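Local coordinates for clostripain-related protein (Bacteroides thetaiotaomicron, PDB 5L20), which probably cleaves peptide bonds as a cysteine peptidase of the clostripain (C11) family, this chain being an N-terminal part of the longer protein, at residues R46-M51 with A58-L63; F13-W18 with Y105-G110; E9-M14 with R98-K103. One frame throughout, in Å; residues are numbered along the deposited sequence. Where two conformers were deposited one is given.

Interaction 1: R46-M51 with A58-L63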
loop_
_atom_site.group_PDB
_atom_site.type_symbol
_atom_site.label_atom_id
_atom_site.label_comp_id
_atom_site.label_asym_id
_atom_site.label_seq_id
_atom_site.Cartn_x
_atom_site.Cartn_y
_atom_site.Cartn_z
ATOM N N ARG A 46 11.151 4.047 -3.026
ATOM C CA ARG A 46 10.258 3.008 -3.537
ATOM C C ARG A 46 8.831 3.294 -3.085
ATOM O O ARG A 46 8.620 3.849 -1.999
ATOM C CB ARG A 46 10.657 1.621 -3.034
ATOM C CG ARG A 46 11.986 1.038 -3.568
ATOM C CD ARG A 46 12.040 -0.495 -3.306
ATOM N NE ARG A 46 13.366 -1.085 -3.445
ATOM C CZ ARG A 46 14.316 -1.044 -2.508
ATOM N NH1 ARG A 46 14.104 -0.415 -1.350
ATOM N NH2 ARG A 46 15.500 -1.606 -2.735
ATOM N N ILE A 47 7.867 2.882 -3.899
ATOM C CA ILE A 47 6.462 2.907 -3.533
ATOM C C ILE A 47 5.997 1.464 -3.406
ATOM O O ILE A 47 6.097 0.696 -4.378
ATOM C CB ILE A 47 5.590 3.638 -4.569
ATOM C CG1 ILE A 47 5.978 5.123 -4.620
ATOM C CG2 ILE A 47 4.123 3.475 -4.194
ATOM C CD1 ILE A 47 5.275 5.915 -5.665
ATOM N N ILE A 48 5.514 1.102 -2.226
ATOM C CA ILE A 48 5.043 -0.246 -1.919
ATOM C C ILE A 48 3.573 -0.143 -1.538
ATOM O O ILE A 48 3.210 0.742 -0.752
ATOM C CB ILE A 48 5.823 -0.871 -0.742
ATOM C CG1 ILE A 48 7.336 -0.871 -0.993
ATOM C CG2 ILE A 48 5.231 -2.247 -0.389
ATOM C CD1 ILE A 48 7.739 -1.724 -2.208
ATOM N N ILE A 49 2.725 -1.002 -2.096
ATOM C CA ILE A 49 1.304 -0.953 -1.851
ATOM C C ILE A 49 0.795 -2.276 -1.309
ATOM O O ILE A 49 1.123 -3.332 -1.860
ATOM C CB ILE A 49 0.528 -0.588 -3.128
ATOM C CG1 ILE A 49 1.123 0.708 -3.709
ATOM C CG2 ILE A 49 -0.960 -0.507 -2.838
ATOM C CD1 ILE A 49 0.361 1.298 -4.869
ATOM N N PHE A 50 0.057 -2.222 -0.203
ATOM C CA PHE A 50 -0.725 -3.346 0.309
ATOM C C PHE A 50 -2.165 -3.046 0.004
ATOM O O PHE A 50 -2.693 -2.026 0.454
ATOM C CB PHE A 50 -0.540 -3.534 1.815
ATOM C CG PHE A 50 -1.453 -4.554 2.440
ATOM C CD1 PHE A 50 -2.730 -4.206 2.886
ATOM C CD2 PHE A 50 -1.007 -5.875 2.608
ATOM C CE1 PHE A 50 -3.547 -5.167 3.524
ATOM C CE2 PHE A 50 -1.810 -6.826 3.234
ATOM C CZ PHE A 50 -3.077 -6.481 3.692
ATOM N N MET A 51 -2.838 -3.918 -0.745
ATOM C CA MET A 51 -4.250 -3.701 -0.993
ATOM C C MET A 51 -5.062 -4.979 -0.846
ATOM O O MET A 51 -4.727 -6.003 -1.461
ATOM C CB MET A 51 -4.492 -3.099 -2.379
ATOM C CG MET A 51 -5.960 -2.884 -2.612
ATOM S SD MET A 51 -6.273 -2.011 -4.143
ATOM C CE MET A 51 -8.039 -2.199 -4.235
ATOM N N ALA A 58 -5.330 -10.240 -0.043
ATOM C CA ALA A 58 -4.578 -9.016 -0.284
ATOM C C ALA A 58 -3.325 -9.303 -1.064
ATOM O O ALA A 58 -2.836 -10.450 -1.108
ATOM C CB ALA A 58 -4.210 -8.324 1.036
ATOM N N THR A 59 -2.794 -8.253 -1.667
ATOM C CA THR A 59 -1.539 -8.336 -2.383
ATOM C C THR A 59 -0.603 -7.220 -1.922
ATOM O O THR A 59 -1.066 -6.119 -1.587
ATOM C CB THR A 59 -1.776 -8.267 -3.917
ATOM O OG1 THR A 59 -0.545 -8.352 -4.627
ATOM C CG2 THR A 59 -2.475 -6.994 -4.303
ATOM N N LEU A 60 0.697 -7.515 -1.884
ATOM C CA LEU A 60 1.730 -6.516 -1.668
ATOM C C LEU A 60 2.503 -6.348 -2.971
ATOM O O LEU A 60 3.002 -7.337 -3.532
ATOM C CB LEU A 60 2.678 -6.934 -0.547
ATOM C CG LEU A 60 3.674 -5.866 -0.101
ATOM C CD1 LEU A 60 2.954 -4.872 0.809
ATOM C CD2 LEU A 60 4.831 -6.481 0.653
ATOM N N PHE A 61 2.615 -5.133 -3.492
ATOM C CA PHE A 61 3.359 -4.947 -4.737
ATOM C C PHE A 61 4.096 -3.617 -4.774
ATOM O O PHE A 61 3.808 -2.700 -3.974
ATOM C CB PHE A 61 2.429 -5.074 -5.974
ATOM C CG PHE A 61 1.330 -4.037 -6.049
ATOM C CD1 PHE A 61 0.120 -4.250 -5.403
ATOM C CD2 PHE A 61 1.487 -2.902 -6.816
ATOM C CE1 PHE A 61 -0.915 -3.320 -5.501
ATOM C CE2 PHE A 61 0.453 -1.946 -6.908
ATOM C CZ PHE A 61 -0.725 -2.166 -6.266
ATOM N N GLU A 62 5.051 -3.516 -5.685
ATOM C CA GLU A 62 5.831 -2.304 -5.845
ATOM C C GLU A 62 5.432 -1.596 -7.134
ATOM O O GLU A 62 5.151 -2.250 -8.142
ATOM C CB GLU A 62 7.330 -2.619 -5.847
ATOM C CG GLU A 62 8.208 -1.404 -6.094
ATOM C CD GLU A 62 9.684 -1.700 -5.938
ATOM O OE1 GLU A 62 10.024 -2.868 -5.652
ATOM O OE2 GLU A 62 10.515 -0.767 -6.070
ATOM N N LEU A 63 5.342 -0.261 -7.084
ATOM C CA LEU A 63 5.219 0.542 -8.305
ATOM C C LEU A 63 6.594 0.993 -8.668
ATOM O O LEU A 63 7.248 1.680 -7.879
ATOM C CB LEU A 63 4.334 1.768 -8.094
ATOM C CG LEU A 63 2.848 1.572 -7.913
ATOM C CD1 LEU A 63 2.231 2.971 -7.903
ATOM C CD2 LEU A 63 2.264 0.709 -9.016
HETATM O O HOH W 1 9.313 1.652 -6.356
#

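Interaction 2: F13-W18 with Y105-G110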
loop_
_atom_site.group_PDB
_atom_site.type_symbol
_atom_site.label_atom_id
_atom_site.label_comp_id
_atom_site.label_asym_id
_atom_site.label_seq_id
_atom_site.Cartn_x
_atom_site.Cartn_y
_atom_site.Cartn_z
ATOM N N PHE A 13 4.700 3.765 1.798
ATOM C CA PHE A 13 3.833 2.602 1.902
ATOM C C PHE A 13 2.375 3.023 1.840
ATOM O O PHE A 13 1.876 3.658 2.769
ATOM C CB PHE A 13 4.132 1.852 3.197
ATOM C CG PHE A 13 3.232 0.670 3.440
ATOM C CD1 PHE A 13 2.918 -0.218 2.409
ATOM C CD2 PHE A 13 2.731 0.427 4.721
ATOM C CE1 PHE A 13 2.093 -1.308 2.663
ATOM C CE2 PHE A 13 1.931 -0.658 4.966
ATOM C CZ PHE A 13 1.603 -1.523 3.949
ATOM N N MET A 14 1.693 2.642 0.763
ATOM C CA MET A 14 0.276 2.887 0.605
ATOM C C MET A 14 -0.463 1.655 1.116
ATOM O O MET A 14 -0.309 0.546 0.548
ATOM C CB MET A 14 -0.077 3.173 -0.852
ATOM C CG MET A 14 -1.551 3.537 -1.002
ATOM S SD MET A 14 -1.917 4.093 -2.681
ATOM C CE MET A 14 -2.176 5.821 -2.303
ATOM N N TYR A 15 -1.283 1.862 2.132
ATOM C CA TYR A 15 -1.935 0.796 2.885
ATOM C C TYR A 15 -3.446 0.919 2.715
ATOM O O TYR A 15 -4.049 1.923 3.146
ATOM C CB TYR A 15 -1.532 0.921 4.366
ATOM C CG TYR A 15 -2.186 -0.059 5.312
ATOM C CD1 TYR A 15 -2.024 -1.418 5.116
ATOM C CD2 TYR A 15 -2.956 0.362 6.393
ATOM C CE1 TYR A 15 -2.593 -2.341 5.978
ATOM C CE2 TYR A 15 -3.521 -0.565 7.288
ATOM C CZ TYR A 15 -3.335 -1.901 7.067
ATOM O OH TYR A 15 -3.915 -2.832 7.879
ATOM N N LEU A 16 -4.030 -0.078 2.036
ATOM C CA LEU A 16 -5.420 -0.031 1.605
ATOM C C LEU A 16 -6.142 -1.283 2.114
ATOM O O LEU A 16 -6.464 -2.209 1.337
ATOM C CB LEU A 16 -5.522 0.104 0.069
ATOM C CG LEU A 16 -4.808 1.333 -0.503
ATOM C CD1 LEU A 16 -4.662 1.173 -2.024
ATOM C CD2 LEU A 16 -5.584 2.587 -0.148
ATOM N N PRO A 17 -6.371 -1.353 3.413
ATOM C CA PRO A 17 -7.076 -2.517 3.955
ATOM C C PRO A 17 -8.535 -2.509 3.506
ATOM O O PRO A 17 -9.035 -1.510 2.963
ATOM C CB PRO A 17 -6.941 -2.340 5.471
ATOM C CG PRO A 17 -6.813 -0.857 5.662
ATOM C CD PRO A 17 -6.013 -0.376 4.462
ATOM N N TRP A 18 -9.232 -3.605 3.773
ATOM C CA TRP A 18 -10.591 -3.752 3.236
ATOM C C TRP A 18 -11.538 -2.667 3.721
ATOM O O TRP A 18 -11.600 -2.368 4.909
ATOM C CB TRP A 18 -11.140 -5.133 3.605
ATOM C CG TRP A 18 -12.504 -5.402 3.056
ATOM C CD1 TRP A 18 -13.645 -5.572 3.773
ATOM C CD2 TRP A 18 -12.860 -5.535 1.674
ATOM N NE1 TRP A 18 -14.710 -5.802 2.917
ATOM C CE2 TRP A 18 -14.248 -5.771 1.625
ATOM C CE3 TRP A 18 -12.144 -5.446 0.478
ATOM C CZ2 TRP A 18 -14.939 -5.949 0.416
ATOM C CZ3 TRP A 18 -12.834 -5.620 -0.730
ATOM C CH2 TRP A 18 -14.215 -5.863 -0.740
ATOM N N TYR A 105 10.567 5.728 6.244
ATOM C CA TYR A 105 9.274 5.165 5.835
ATOM C C TYR A 105 8.164 6.139 6.077
ATOM O O TYR A 105 8.207 6.874 7.055
ATOM C CB TYR A 105 8.953 3.875 6.635
ATOM C CG TYR A 105 9.937 2.772 6.317
ATOM C CD1 TYR A 105 11.177 2.715 6.939
ATOM C CD2 TYR A 105 9.622 1.817 5.355
ATOM C CE1 TYR A 105 12.112 1.732 6.605
ATOM C CE2 TYR A 105 10.560 0.823 5.016
ATOM C CZ TYR A 105 11.779 0.814 5.646
ATOM O OH TYR A 105 12.692 -0.172 5.284
ATOM N N SER A 106 7.190 6.155 5.177
ATOM C CA SER A 106 5.965 6.896 5.394
ATOM C C SER A 106 4.766 6.021 5.073
ATOM O O SER A 106 4.922 4.993 4.399
ATOM C CB SER A 106 5.921 8.157 4.536
ATOM O OG SER A 106 5.845 7.821 3.160
ATOM N N MET A 107 3.580 6.424 5.525
ATOM C CA MET A 107 2.407 5.587 5.362
ATOM C C MET A 107 1.253 6.411 4.870
ATOM O O MET A 107 0.994 7.497 5.399
ATOM C CB MET A 107 2.094 4.909 6.701
ATOM C CG MET A 107 1.279 3.667 6.610
ATOM S SD MET A 107 1.292 2.833 8.229
ATOM C CE MET A 107 0.119 1.561 7.794
ATOM N N VAL A 108 0.569 5.907 3.851
ATOM C CA VAL A 108 -0.651 6.497 3.311
ATOM C C VAL A 108 -1.753 5.484 3.530
ATOM O O VAL A 108 -1.616 4.351 3.020
ATOM C CB VAL A 108 -0.516 6.777 1.803
ATOM C CG1 VAL A 108 -1.817 7.327 1.266
ATOM C CG2 VAL A 108 0.638 7.748 1.507
ATOM N N ILE A 109 -2.785 5.836 4.278
ATOM C CA ILE A 109 -3.826 4.907 4.680
ATOM C C ILE A 109 -5.143 5.334 4.069
ATOM O O ILE A 109 -5.637 6.427 4.365
ATOM C CB ILE A 109 -3.954 4.825 6.197
ATOM C CG1 ILE A 109 -2.579 4.461 6.805
ATOM C CG2 ILE A 109 -5.064 3.848 6.551
ATOM C CD1 ILE A 109 -2.641 4.308 8.313
ATOM N N GLY A 110 -5.708 4.462 3.237
ATOM C CA GLY A 110 -6.996 4.753 2.597
ATOM C C GLY A 110 -8.044 3.801 3.128
ATOM O O GLY A 110 -7.782 2.597 3.193
#

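Interaction 3: E9-M14 with R98-K103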
loop_
_atom_site.group_PDB
_atom_site.type_symbol
_atom_site.label_atom_id
_atom_site.label_comp_id
_atom_site.label_asym_id
_atom_site.label_seq_id
_atom_site.Cartn_x
_atom_site.Cartn_y
_atom_site.Cartn_z
ATOM N N GLU A 9 16.694 5.645 0.250
ATOM C CA GLU A 9 16.336 6.766 1.123
ATOM C C GLU A 9 14.943 6.652 1.764
ATOM O O GLU A 9 14.806 6.887 2.972
ATOM C CB GLU A 9 16.436 8.114 0.386
ATOM C CG GLU A 9 17.856 8.526 0.015
ATOM C CD GLU A 9 18.783 8.613 1.212
ATOM O OE1 GLU A 9 18.367 9.160 2.259
ATOM O OE2 GLU A 9 19.930 8.121 1.107
ATOM N N GLN A 10 13.928 6.318 0.972
ATOM C CA GLN A 10 12.556 6.406 1.465
ATOM C C GLN A 10 11.670 5.360 0.842
ATOM O O GLN A 10 11.773 5.088 -0.335
ATOM C CB GLN A 10 11.970 7.792 1.174
ATOM C CG GLN A 10 10.557 7.990 1.726
ATOM C CD GLN A 10 9.834 9.069 0.959
ATOM O OE1 GLN A 10 10.027 9.218 -0.253
ATOM N NE2 GLN A 10 8.941 9.792 1.636
ATOM N N THR A 11 10.817 4.745 1.661
ATOM C CA THR A 11 9.722 3.918 1.193
ATOM C C THR A 11 8.423 4.616 1.524
ATOM O O THR A 11 8.189 4.969 2.705
ATOM C CB THR A 11 9.708 2.565 1.910
ATOM O OG1 THR A 11 10.936 1.876 1.673
ATOM C CG2 THR A 11 8.554 1.727 1.450
ATOM N N VAL A 12 7.594 4.828 0.507
ATOM C CA VAL A 12 6.232 5.304 0.716
ATOM C C VAL A 12 5.334 4.073 0.670
ATOM O O VAL A 12 5.250 3.391 -0.366
ATOM C CB VAL A 12 5.795 6.329 -0.370
ATOM C CG1 VAL A 12 4.351 6.742 -0.185
ATOM C CG2 VAL A 12 6.713 7.566 -0.346
ATOM N N PHE A 13 4.700 3.765 1.798
ATOM C CA PHE A 13 3.833 2.602 1.902
ATOM C C PHE A 13 2.375 3.023 1.840
ATOM O O PHE A 13 1.876 3.658 2.769
ATOM C CB PHE A 13 4.132 1.852 3.197
ATOM C CG PHE A 13 3.232 0.670 3.440
ATOM C CD1 PHE A 13 2.918 -0.218 2.409
ATOM C CD2 PHE A 13 2.731 0.427 4.721
ATOM C CE1 PHE A 13 2.093 -1.308 2.663
ATOM C CE2 PHE A 13 1.931 -0.658 4.966
ATOM C CZ PHE A 13 1.603 -1.523 3.949
ATOM N N MET A 14 1.693 2.642 0.763
ATOM C CA MET A 14 0.276 2.887 0.605
ATOM C C MET A 14 -0.463 1.655 1.116
ATOM O O MET A 14 -0.309 0.546 0.548
ATOM C CB MET A 14 -0.077 3.173 -0.852
ATOM C CG MET A 14 -1.551 3.537 -1.002
ATOM S SD MET A 14 -1.917 4.093 -2.681
ATOM C CE MET A 14 -2.176 5.821 -2.303
ATOM N N ARG A 98 11.338 -5.702 4.673
ATOM C CA ARG A 98 12.165 -6.738 4.023
ATOM C C ARG A 98 12.271 -6.470 2.542
ATOM O O ARG A 98 13.371 -6.523 1.994
ATOM C CB ARG A 98 11.586 -8.131 4.257
ATOM C CG ARG A 98 12.123 -8.796 5.518
ATOM C CD ARG A 98 11.606 -10.241 5.676
ATOM N NE ARG A 98 10.162 -10.262 5.903
ATOM C CZ ARG A 98 9.602 -10.374 7.105
ATOM N NH1 ARG A 98 10.349 -10.543 8.189
ATOM N NH2 ARG A 98 8.299 -10.342 7.216
ATOM N N TYR A 99 11.154 -6.178 1.887
ATOM C CA TYR A 99 11.205 -5.926 0.452
ATOM C C TYR A 99 11.836 -4.571 0.141
ATOM O O TYR A 99 12.419 -4.380 -0.935
ATOM C CB TYR A 99 9.813 -6.009 -0.166
ATOM C CG TYR A 99 9.299 -7.416 -0.304
ATOM C CD1 TYR A 99 9.812 -8.250 -1.291
ATOM C CD2 TYR A 99 8.300 -7.909 0.532
ATOM C CE1 TYR A 99 9.330 -9.538 -1.443
ATOM C CE2 TYR A 99 7.816 -9.217 0.396
ATOM C CZ TYR A 99 8.345 -10.007 -0.596
ATOM O OH TYR A 99 7.860 -11.283 -0.772
ATOM N N SER A 100 11.720 -3.620 1.076
ATOM C CA SER A 100 12.190 -2.268 0.785
ATOM C C SER A 100 12.956 -1.681 1.965
ATOM O O SER A 100 12.411 -0.917 2.751
ATOM C CB SER A 100 11.008 -1.367 0.421
ATOM O OG SER A 100 11.487 -0.104 -0.037
ATOM N N PRO A 101 14.232 -2.050 2.118
ATOM C CA PRO A 101 15.069 -1.516 3.186
ATOM C C PRO A 101 15.509 -0.091 2.882
ATOM O O PRO A 101 16.260 0.128 1.928
ATOM C CB PRO A 101 16.288 -2.457 3.195
ATOM C CG PRO A 101 15.954 -3.543 2.248
ATOM C CD PRO A 101 14.917 -3.089 1.326
ATOM N N THR A 102 15.027 0.878 3.658
ATOM C CA THR A 102 15.338 2.277 3.386
ATOM C C THR A 102 15.549 2.982 4.709
ATOM O O THR A 102 15.182 2.456 5.761
ATOM C CB THR A 102 14.200 2.998 2.596
ATOM O OG1 THR A 102 12.950 2.826 3.281
ATOM C CG2 THR A 102 14.041 2.447 1.182
ATOM N N LYS A 103 16.119 4.184 4.647
ATOM C CA LYS A 103 16.370 4.976 5.827
ATOM C C LYS A 103 15.062 5.453 6.461
ATOM O O LYS A 103 14.933 5.497 7.692
ATOM C CB LYS A 103 17.243 6.181 5.493
ATOM C CG LYS A 103 18.674 5.811 5.140
ATOM C CD LYS A 103 19.474 7.013 4.682
ATOM C CE LYS A 103 20.860 6.582 4.205
ATOM N NZ LYS A 103 21.622 7.714 3.609
#

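Interaction 1: R46-M51 with A58-L63
Strands 46-51 and 58-63 are the two arms of an antiparallel beta hairpin inside the sheet. The broadest side-chain contact joins Ile49 and Phe61, which lie side by side: Ile49 CB rests over one face of the ring, 3.7 Å from Phe61 CZ, in a CH-pi contact offset toward the rim. Phe61 leans across because its CG takes the crowded position between backbone N and carbonyl carbon (chi1 62°), and the branched isoleucine adds CG2 and CD1 to the surface the ring lies on. Beyond the ring, Ile49 CD1 meets Leu63 CD1 at 3.9 Å. On the opposite side of the sheet, with Ile48 and Phe50, Leu60 CD1 lies 3.7 Å from Ile48 CG2 and also sits at the edge of the Phe50 ring. Small Ala58 lets that ring come close, with Phe50 CZ 3.4 Å from Ala58 CB. Paired main-chain bonds between Ile49 and Phe61 fix this register, Ile49 N reaching Phe61 O at 2.8 Å. Farther out, His72 stacks on Phe61 and Tyr78 meets Phe50 edge-to-face. Away from the turn, Arg46, whose NH1 bonds Ser100 OG, makes a long salt bridge with Glu62; a water that accepts from Ile47 N lies 2.7 Å from Glu62 OE2.

Interaction 2: F13-W18 with Y105-G110
Val108 O is gripped twice by strand 13-16. Tyr15 N donates to it at 2.7 Å, nearly along the C=O axis and almost straight (172° at the hydrogen), and the CA of Met14 adds a CA-H...O contact. Phe13 O is held in the same way, by Val108 N at 2.8 Å and by the CA of Met107, so the two strands run as a regular parallel pair. Gly110 N closes the ladder on Tyr15 O at 3.0 Å. A CB at Gly110 would collide with Leu16 CD2, which instead packs on the bare Gly110 CA at 3.8 Å.

Met107 carries much of the apolar contact. With CG anti to the backbone N and the rest of the chain extended, it runs alongside Phe13 and Tyr15, its CE coming 3.6 Å from Tyr15 CD2 while its CG lies near Phe13 CD2. A flexible, unbranched thioether suits this place, since it can follow two aromatic side chains at once. Pro17 CD lies over one face of the Tyr15 ring, above its centre and 3.6 Å from the ring plane. Phe13 continues on this side to Ile92, Leu93 and Val96 of helix 86-99, whereas Leu16 reaches Phe26 and Ile30 of helix 23-37. Between the two segments all polar bonds are main-chain and side chains add apolar packing, so the register does not rest on side-chain polarity.

Interaction 3: E9-M14 with R98-K103
Hydroxyl groups make the inner part of this contact. Thr11 OG1 stands between two others, 2.7 Å from Ser100 OG and 2.7 Å from Thr102 OG1, so one oxygen of strand 10-14 ties two points of the connection after helix 86-99. The torsions bring the three together: Thr11 OG1 lies beside its backbone N (chi1 -60°), Ser100 OG is anti to its backbone N, and Thr102 OG1 takes the crowded position between N and carbonyl carbon (chi1 53°). Each outer hydroxyl has a further partner, Arg46 NH1 for Ser100 OG and Arg104 O for Thr102 OG1. Short hydroxyl side chains suit this partly buried spot, where they link polar atoms at close range.

Van der Waals contact is modest, with Thr102 CB lying 3.7 Å from Gln10 N and 3.8 Å from Glu9 C.

The ionic contact is farther out. Lys103, extended beyond CG, runs beside Glu9, whose chain bends at chi2 (-57°), and Lys103 NZ meets the syn lone pair of Glu9 OE2 at 3.0 Å. An alanine at Glu9 would remove the carboxylate that pairs with Lys103 NZ, and would probably loosen the outer end of the contact.

Tyr105 OH, bonded to Ser100 O and Thr102 N, braces the connection from the following strand. This is a helix-to-strand connection of an alpha/beta fold, fastened to the start of strand 10-16, which runs parallel to both its neighbours.

How the interactions relate
The three contacts follow one sheet from its interior to a margin. Interaction 1 is the buried one, antiparallel and largely apolar; interaction 2 is parallel and partly buried, joining strand 10-16 to the outermost strand 104-109; interaction 3 lies farthest from the centre of the chain and relies on hydroxyls and charges. Strand 10-16 serves interactions 2 and 3, which share Phe13 and Met14, and also borders the hairpin of interaction 1, where Phe50 O lies 2.8 Å from Leu16 N in a probable hydrogen bond. Along the chain, the hairpin is nested within the long loops closed by the other two. Interactions 1 and 3 meet where Arg46 O approaches Val12 N, another probable hydrogen bond.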